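Ribonuclease H (PDB 3U3G) probably cleaves the RNA strand of RNA/DNA hybrids, as a member of the RNase H1 family of hydrolases. Local coordinates at residues 4-9 with 70-75; 22-27 with 125-130. All blocks are in the same frame, centred on the assembly; numbering follows the deposited sequence.

How the contacts relate
Both contacts are built on the mixed sheet of the RNase H fold, with strand order 32-41, 17-26, 3-12, 71-76, 115-118, and their centres lie about 10 Å apart. Contact 1 pairs the central strand 3-12 with 71-76; contact 2 lays the start of helix 125-139 against 17-26, the neighbour of 3-12 on its other side. Along the chain the segments alternate, 4-9, 22-27, 70-75 and 125-130, so the two contacts interlock. They also touch directly: Tyr7 N and Val24 O are 2.7 Å apart, a probable hydrogen bond. Strand 3-12 is thus bonded to 71-76 on one edge and 17-26 on the other, one continuous sheet, with the C-terminal helix packed on 17-26.

Contact 1: 4-9 with 70-75; sequences IIIYTD and MEVEVR
Arg75, Ile4 and Ile6 bury the most surface where strands 4-9 and 71-75 run parallel, and the two faces of the pair differ. On one, Arg75 stretches out from CG to NE alongside the Tyr7 ring, its CD 3.6 Å from Tyr7 CE2. Ile5 CG2 sits over one face of the Arg75 guanidinium, 3.5 Å from Arg75 NE and offset toward the rim. In the guanidinium plane, Arg75 NE donates to the anti lone pair of Glu73 OE2 at 2.7 Å, a salt bridge that fixes the group's rotation. Arg75 NH1 reaches Tyr7 OH only through a weak, bent bond (123° at the hydrogen). The other face is apolar: Ile4 CD1 meets Met70 CG at 3.7 Å, and Ile6 CD1 lies obliquely against Val72 CG1 at 3.8 Å. Between the faces, Ile4 N donates to Glu71 O and Ile4 O receives Glu73 N; Ile6 likewise straddles Val74, its N donating to Glu73 O and its O receiving Arg75 N at 2.7 Å, almost straight at 176°. Helix 45-60 packs on the apolar face through Ala56 and Leu60 on Ile6, while strand 17-26 bonds along the far edge of 4-9 and Val115 bonds to Val72 and Val74.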
ATOM      1  N   ILE A   4     -13.507   2.918   4.498  1.00 12.91           N
ATOM      2  CA  ILE A   4     -12.524   3.142   3.455  1.00 11.77           C
ATOM      3  C   ILE A   4     -11.693   1.876   3.295  1.00 12.80           C
ATOM      4  O   ILE A   4     -11.124   1.374   4.267  1.00 14.82           O
ATOM      5  CB  ILE A   4     -11.623   4.344   3.796  1.00 11.88           C
ATOM      6  CG1 ILE A   4     -12.442   5.640   3.774  1.00 12.21           C
ATOM      7  CG2 ILE A   4     -10.464   4.441   2.805  1.00 16.94           C
ATOM      8  CD1 ILE A   4     -11.658   6.881   4.264  1.00 17.19           C
ATOM      9  N   ILE A   5     -11.749   1.292   2.104  1.00  9.22           N
ATOM     10  CA  ILE A   5     -11.019   0.066   1.803  1.00 10.26           C
ATOM     11  C   ILE A   5      -9.883   0.389   0.845  1.00  9.97           C
ATOM     12  O   ILE A   5     -10.101   0.978  -0.223  1.00  9.77           O
ATOM     13  CB  ILE A   5     -11.942  -1.006   1.160  1.00 10.55           C
ATOM     14  CG1 ILE A   5     -13.098  -1.343   2.109  1.00 14.47           C
ATOM     15  CG2 ILE A   5     -11.139  -2.273   0.836  1.00 10.94           C
ATOM     16  CD1 ILE A   5     -14.211  -2.116   1.447  1.00 20.46           C
ATOM     17  N   ILE A   6      -8.667   0.031   1.239  1.00  9.06           N
ATOM     18  CA  ILE A   6      -7.465   0.351   0.483  1.00  8.84           C
ATOM     19  C   ILE A   6      -6.843  -0.948  -0.017  1.00 10.77           C
ATOM     20  O   ILE A   6      -6.812  -1.935   0.721  1.00 12.19           O
ATOM     21  CB  ILE A   6      -6.439   1.076   1.379  1.00 10.35           C
ATOM     22  CG1 ILE A   6      -7.013   2.386   1.927  1.00 11.20           C
ATOM     23  CG2 ILE A   6      -5.156   1.350   0.604  1.00 12.42           C
ATOM     24  CD1 ILE A   6      -6.148   3.046   2.990  1.00 14.98           C
ATOM     25  N   TYR A   7      -6.469  -0.994  -1.293  1.00  9.45           N
ATOM     26  CA  TYR A   7      -5.630  -2.070  -1.828  1.00  8.20           C
ATOM     27  C   TYR A   7      -4.292  -1.464  -2.209  1.00  7.93           C
ATOM     28  O   TYR A   7      -4.248  -0.413  -2.863  1.00  8.77           O
ATOM     29  CB  TYR A   7      -6.239  -2.667  -3.103  1.00  9.35           C
ATOM     30  CG  TYR A   7      -7.651  -3.178  -2.944  1.00 10.27           C
ATOM     31  CD1 TYR A   7      -8.717  -2.291  -2.792  1.00 10.47           C
ATOM     32  CD2 TYR A   7      -7.899  -4.539  -2.800  1.00  9.71           C
ATOM     33  CE1 TYR A   7     -10.025  -2.754  -2.655  1.00 12.69           C
ATOM     34  CE2 TYR A   7      -9.200  -5.008  -2.647  1.00 12.46           C
ATOM     35  CZ  TYR A   7     -10.241  -4.115  -2.522  1.00 11.70           C
ATOM     36  OH  TYR A   7     -11.539  -4.571  -2.298  1.00 13.81           O
ATOM     37  N   THR A   8      -3.205  -2.123  -1.849  1.00  8.66           N
ATOM     38  CA  THR A   8      -1.900  -1.642  -2.286  1.00  8.73           C
ATOM     39  C   THR A   8      -1.101  -2.732  -2.957  1.00  9.03           C
ATOM     40  O   THR A   8      -1.282  -3.915  -2.662  1.00 10.92           O
ATOM     41  CB  THR A   8      -1.055  -1.040  -1.141  1.00  9.08           C
ATOM     42  OG1 THR A   8      -0.665  -2.079  -0.230  1.00 10.08           O
ATOM     43  CG2 THR A   8      -1.837   0.036  -0.379  1.00  8.43           C
ATOM     44  N   ASP A   9      -0.206  -2.325  -3.843  1.00  8.83           N
ATOM     45  CA  ASP A   9       0.791  -3.225  -4.405  1.00 10.66           C
ATOM     46  C   ASP A   9       2.005  -2.395  -4.815  1.00 10.06           C
ATOM     47  O   ASP A   9       1.903  -1.191  -5.094  1.00  8.85           O
ATOM     48  CB  ASP A   9       0.215  -3.969  -5.624  1.00 10.60           C
ATOM     49  CG  ASP A   9       0.997  -5.233  -5.984  1.00 17.74           C
ATOM     50  OD1 ASP A   9       1.824  -5.708  -5.178  1.00 14.41           O
ATOM     51  OD2 ASP A   9       0.765  -5.768  -7.091  1.00 31.30           O
ATOM     52  N   MET A  70     -13.384   7.139  11.043  1.00 24.12           N
ATOM     53  CA  MET A  70     -13.701   6.301   9.889  1.00 20.63           C
ATOM     54  C   MET A  70     -12.967   4.966   9.980  1.00 18.05           C
ATOM     55  O   MET A  70     -11.758   4.932  10.192  1.00 19.85           O
ATOM     56  CB  MET A  70     -13.310   7.024   8.598  1.00 18.96           C
ATOM     57  CG  MET A  70     -13.538   6.215   7.328  1.00 18.94           C
ATOM     58  SD  MET A  70     -15.284   5.893   6.985  1.00 18.22           S
ATOM     59  CE  MET A  70     -15.964   7.539   6.880  1.00 20.22           C
ATOM     60  N   GLU A  71     -13.690   3.876   9.745  1.00 16.74           N
ATOM     61  CA  GLU A  71     -13.096   2.544   9.651  1.00 17.62           C
ATOM     62  C   GLU A  71     -12.277   2.426   8.363  1.00 16.54           C
ATOM     63  O   GLU A  71     -12.759   2.788   7.292  1.00 13.72           O
ATOM     64  CB  GLU A  71     -14.208   1.495   9.657  1.00 17.70           C
ATOM     65  CG  GLU A  71     -13.756   0.053   9.503  1.00 30.72           C
ATOM     66  CD  GLU A  71     -14.911  -0.938   9.637  1.00 43.35           C
ATOM     67  OE1 GLU A  71     -16.038  -0.509   9.970  1.00 40.63           O
ATOM     68  OE2 GLU A  71     -14.688  -2.147   9.410  1.00 49.12           O
ATOM     69  N   VAL A  72     -11.022   1.998   8.490  1.00 12.01           N
ATOM     70  CA  VAL A  72     -10.111   1.855   7.352  1.00 11.77           C
ATOM     71  C   VAL A  72      -9.502   0.449   7.348  1.00  9.67           C
ATOM     72  O   VAL A  72      -8.988  -0.023   8.367  1.00 12.12           O
ATOM     73  CB  VAL A  72      -8.971   2.901   7.415  1.00 11.68           C
ATOM     74  CG1 VAL A  72      -8.085   2.781   6.197  1.00 14.79           C
ATOM     75  CG2 VAL A  72      -9.541   4.308   7.519  1.00 13.60           C
ATOM     76  N   GLU A  73      -9.462  -0.165   6.178  1.00 10.31           N
ATOM     77  CA  GLU A  73      -8.907  -1.501   6.024  1.00 11.91           C
ATOM     78  C   GLU A  73      -7.957  -1.478   4.831  1.00 13.74           C
ATOM     79  O   GLU A  73      -8.304  -0.931   3.777  1.00 13.51           O
ATOM     80  CB  GLU A  73     -10.055  -2.485   5.783  1.00 14.54           C
ATOM     81  CG  GLU A  73      -9.667  -3.913   5.460  1.00 15.21           C
ATOM     82  CD  GLU A  73     -10.873  -4.824   5.462  1.00 20.11           C
ATOM     83  OE1 GLU A  73     -11.566  -4.891   6.496  1.00 24.55           O
ATOM     84  OE2 GLU A  73     -11.052  -5.568   4.488  1.00 16.13           O
ATOM     85  N   VAL A  74      -6.785  -2.090   4.992  1.00 10.34           N
ATOM     86  CA  VAL A  74      -5.813  -2.229   3.906  1.00  9.13           C
ATOM     87  C   VAL A  74      -5.695  -3.695   3.520  1.00 10.38           C
ATOM     88  O   VAL A  74      -5.482  -4.549   4.390  1.00 11.66           O
ATOM     89  CB  VAL A  74      -4.420  -1.719   4.329  1.00 10.83           C
ATOM     90  CG1 VAL A  74      -3.386  -2.078   3.256  1.00 12.63           C
ATOM     91  CG2 VAL A  74      -4.445  -0.229   4.562  1.00 14.25           C
ATOM     92  N   ARG A  75      -5.988  -3.982   2.257  1.00  8.26           N
ATOM     93  CA  ARG A  75      -5.926  -5.324   1.690  1.00  9.32           C
ATOM     94  C   ARG A  75      -4.681  -5.496   0.837  1.00  9.44           C
ATOM     95  O   ARG A  75      -4.363  -4.648   0.002  1.00 11.27           O
ATOM     96  CB  ARG A  75      -7.174  -5.594   0.849  1.00  8.35           C
ATOM     97  CG  ARG A  75      -8.434  -5.559   1.697  1.00  9.33           C
ATOM     98  CD  ARG A  75      -9.713  -5.698   0.890  1.00 12.68           C
ATOM     99  NE  ARG A  75     -10.873  -5.681   1.786  1.00 11.64           N
ATOM    100  CZ  ARG A  75     -12.132  -5.821   1.383  1.00 15.71           C
ATOM    101  NH1 ARG A  75     -12.401  -5.985   0.097  1.00 20.12           N
ATOM    102  NH2 ARG A  75     -13.120  -5.704   2.267  1.00 14.04           N
TER

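Contact 2: 22-27 with 125-130; sequences GVVITD and ARADEL
In this RNase H fold the C-terminal helix, 125-139, starts against strand 17-26 of the sheet; the short segments cross obliquely, their N-to-C directions 139° apart, with their axes 6.6 Å apart at closest approach. The tight part is at Gly22, where the strand backbone itself meets the helix: Gly22 CA is 3.8 Å from Ala127 O and equally near Leu130 CB. A side chain on this glycine would point at the helix and collide with both residues, so its absence permits the close approach. Leu130, with CG anti to its carbonyl carbon, carries CD1 along the strand to 3.4 Å from Val23 O. Val24 bridges to the looser side, its two methyls doing different work. CG2 meets Leu130 CD1 at 3.7 Å, the two side chains crossing at about a right angle, and also approaches Arg126 CB. Val24 CG1 stands against one face of the Arg126 guanidinium, over its centre, 3.6 Å from Arg126 CZ. An alanine in place of Val24 would remove both methyls and would probably loosen the packing against Leu130 and against that guanidinium face. Arg126 lies on the solvent side: its chain bends at chi3 (69°) to bring the tip back over the strand, where NH2 forms a salt bridge with Glu35 and a hydrogen bond with Thr32 on strand 32-41. Thr26 only grazes that tip, its CG2 4.3 Å from Arg126 NH1.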
ATOM      1  N   GLY A  22       1.004   1.034  -6.608  1.00  7.99           N
ATOM      2  CA  GLY A  22      -0.413   1.137  -6.958  1.00  7.12           C
ATOM      3  C   GLY A  22      -1.254   1.125  -5.702  1.00  6.82           C
ATOM      4  O   GLY A  22      -0.989   0.364  -4.773  1.00  8.55           O
ATOM      5  N   VAL A  23      -2.193   2.057  -5.624  1.00  7.48           N
ATOM      6  CA  VAL A  23      -3.136   2.143  -4.521  1.00  6.39           C
ATOM      7  C   VAL A  23      -4.533   2.303  -5.113  1.00  7.16           C
ATOM      8  O   VAL A  23      -4.758   3.159  -5.985  1.00  7.32           O
ATOM      9  CB  VAL A  23      -2.843   3.370  -3.628  1.00  6.23           C
ATOM     10  CG1 VAL A  23      -3.835   3.437  -2.474  1.00  8.77           C
ATOM     11  CG2 VAL A  23      -1.374   3.367  -3.124  1.00  7.39           C
ATOM     12  N   VAL A  24      -5.471   1.480  -4.656  1.00  7.38           N
ATOM     13  CA  VAL A  24      -6.879   1.644  -4.994  1.00  8.12           C
ATOM     14  C   VAL A  24      -7.631   1.873  -3.694  1.00  6.63           C
ATOM     15  O   VAL A  24      -7.430   1.146  -2.704  1.00  8.07           O
ATOM     16  CB  VAL A  24      -7.454   0.372  -5.673  1.00  9.86           C
ATOM     17  CG1 VAL A  24      -8.933   0.553  -5.984  1.00 11.00           C
ATOM     18  CG2 VAL A  24      -6.653   0.016  -6.924  1.00 11.02           C
ATOM     19  N   ILE A  25      -8.484   2.882  -3.670  1.00  6.59           N
ATOM     20  CA  ILE A  25      -9.295   3.166  -2.496  1.00  7.00           C
ATOM     21  C   ILE A  25     -10.756   3.159  -2.875  1.00  7.42           C
ATOM     22  O   ILE A  25     -11.147   3.789  -3.872  1.00  8.69           O
ATOM     23  CB  ILE A  25      -8.948   4.531  -1.867  1.00  7.39           C
ATOM     24  CG1 ILE A  25      -7.425   4.666  -1.728  1.00  9.06           C
ATOM     25  CG2 ILE A  25      -9.677   4.705  -0.528  1.00  8.93           C
ATOM     26  CD1 ILE A  25      -6.975   5.910  -0.967  1.00 10.40           C
ATOM     27  N   THR A  26     -11.541   2.357  -2.161  1.00  8.46           N
ATOM     28  CA  THR A  26     -12.986   2.277  -2.401  1.00  8.68           C
ATOM     29  C   THR A  26     -13.768   2.590  -1.141  1.00  7.55           C
ATOM     30  O   THR A  26     -13.245   2.518  -0.023  1.00  7.64           O
ATOM     31  CB  THR A  26     -13.439   0.893  -2.953  1.00  8.84           C
ATOM     32  OG1 THR A  26     -13.552  -0.052  -1.876  1.00 11.85           O
ATOM     33  CG2 THR A  26     -12.467   0.370  -4.015  1.00  9.34           C
ATOM     34  N   ASP A  27     -15.073   2.779  -1.299  1.00  7.04           N
ATOM     35  CA  ASP A  27     -15.957   2.770  -0.149  1.00  8.93           C
ATOM     36  C   ASP A  27     -16.487   1.362   0.106  1.00  8.45           C
ATOM     37  O   ASP A  27     -16.051   0.381  -0.523  1.00  8.53           O
ATOM     38  CB  ASP A  27     -17.087   3.802  -0.305  1.00  8.80           C
ATOM     39  CG  ASP A  27     -18.076   3.454  -1.417  1.00  9.26           C
ATOM     40  OD1 ASP A  27     -18.083   2.328  -1.943  1.00  8.23           O
ATOM     41  OD2 ASP A  27     -18.912   4.327  -1.707  1.00 12.35           O
ATOM     42  N   ALA A 125      -5.747  -7.473  -8.495  1.00 17.31           N
ATOM     43  CA  ALA A 125      -5.315  -7.253  -9.865  1.00 16.32           C
ATOM     44  C   ALA A 125      -5.291  -5.777 -10.268  1.00 13.08           C
ATOM     45  O   ALA A 125      -4.413  -5.357 -11.007  1.00 13.00           O
ATOM     46  CB  ALA A 125      -6.159  -8.063 -10.842  1.00 19.80           C
ATOM     47  N   ARG A 126      -6.201  -4.972  -9.727  1.00 13.27           N
ATOM     48  CA  ARG A 126      -6.235  -3.554 -10.084  1.00 13.38           C
ATOM     49  C   ARG A 126      -4.956  -2.822  -9.644  1.00 10.71           C
ATOM     50  O   ARG A 126      -4.320  -2.120 -10.434  1.00 12.23           O
ATOM     51  CB  ARG A 126      -7.452  -2.864  -9.470  1.00 15.34           C
ATOM     52  CG  ARG A 126      -8.761  -3.127 -10.189  1.00 21.72           C
ATOM     53  CD  ARG A 126      -9.914  -2.488  -9.433  1.00 23.97           C
ATOM     54  NE  ARG A 126      -9.884  -1.026  -9.492  1.00 25.06           N
ATOM     55  CZ  ARG A 126     -10.792  -0.247  -8.911  1.00 25.03           C
ATOM     56  NH1 ARG A 126     -11.663  -0.781  -8.065  1.00 20.35           N
ATOM     57  NH2 ARG A 126     -10.765   1.072  -9.083  1.00 15.56           N
ATOM     58  N   ALA A 127      -4.586  -3.000  -8.380  1.00 10.53           N
ATOM     59  CA  ALA A 127      -3.364  -2.379  -7.870  1.00 11.11           C
ATOM     60  C   ALA A 127      -2.142  -2.854  -8.652  1.00 10.05           C
ATOM     61  O   ALA A 127      -1.222  -2.080  -8.900  1.00 10.79           O
ATOM     62  CB  ALA A 127      -3.206  -2.644  -6.386  1.00 11.69           C
ATOM     63  N   ASP A 128      -2.088  -4.146  -8.966  1.00 11.04           N
ATOM     64  CA  ASP A 128      -1.014  -4.647  -9.818  1.00 12.07           C
ATOM     65  C   ASP A 128      -0.953  -3.951 -11.177  1.00 11.65           C
ATOM     66  O   ASP A 128       0.133  -3.634 -11.673  1.00 12.34           O
ATOM     67  CB  ASP A 128      -1.119  -6.168  -9.986  1.00 11.74           C
ATOM     68  CG  ASP A 128      -0.091  -6.728 -10.956  1.00 18.36           C
ATOM     69  OD1 ASP A 128       1.057  -6.950 -10.540  1.00 21.70           O
ATOM     70  OD2 ASP A 128      -0.411  -6.847 -12.159  1.00 23.56           O
ATOM     71  N   GLU A 129      -2.114  -3.744 -11.794  1.00 12.71           N
ATOM     72  CA  GLU A 129      -2.176  -3.030 -13.063  1.00 13.98           C
ATOM     73  C   GLU A 129      -1.616  -1.622 -12.922  1.00 12.77           C
ATOM     74  O   GLU A 129      -0.882  -1.138 -13.792  1.00 13.74           O
ATOM     75  CB  GLU A 129      -3.614  -2.972 -13.605  1.00 18.26           C
ATOM     76  CG  GLU A 129      -4.320  -4.317 -13.691  1.00 31.60           C
ATOM     77  CD  GLU A 129      -5.828  -4.187 -13.936  1.00 44.03           C
ATOM     78  OE1 GLU A 129      -6.308  -3.062 -14.199  1.00 42.48           O
ATOM     79  OE2 GLU A 129      -6.535  -5.216 -13.848  1.00 48.78           O
ATOM     80  N   LEU A 130      -1.917  -0.980 -11.795  1.00 12.07           N
ATOM     81  CA  LEU A 130      -1.467   0.389 -11.578  1.00 12.27           C
ATOM     82  C   LEU A 130       0.057   0.452 -11.469  1.00 10.66           C
ATOM     83  O   LEU A 130       0.693   1.366 -11.992  1.00 10.59           O
ATOM     84  CB  LEU A 130      -2.118   0.963 -10.314  1.00 10.63           C
ATOM     85  CG  LEU A 130      -3.630   1.186 -10.394  1.00 11.73           C
ATOM     86  CD1 LEU A 130      -4.152   1.719  -9.060  1.00 13.95           C
ATOM     87  CD2 LEU A 130      -3.954   2.151 -11.518  1.00 15.58           C
TER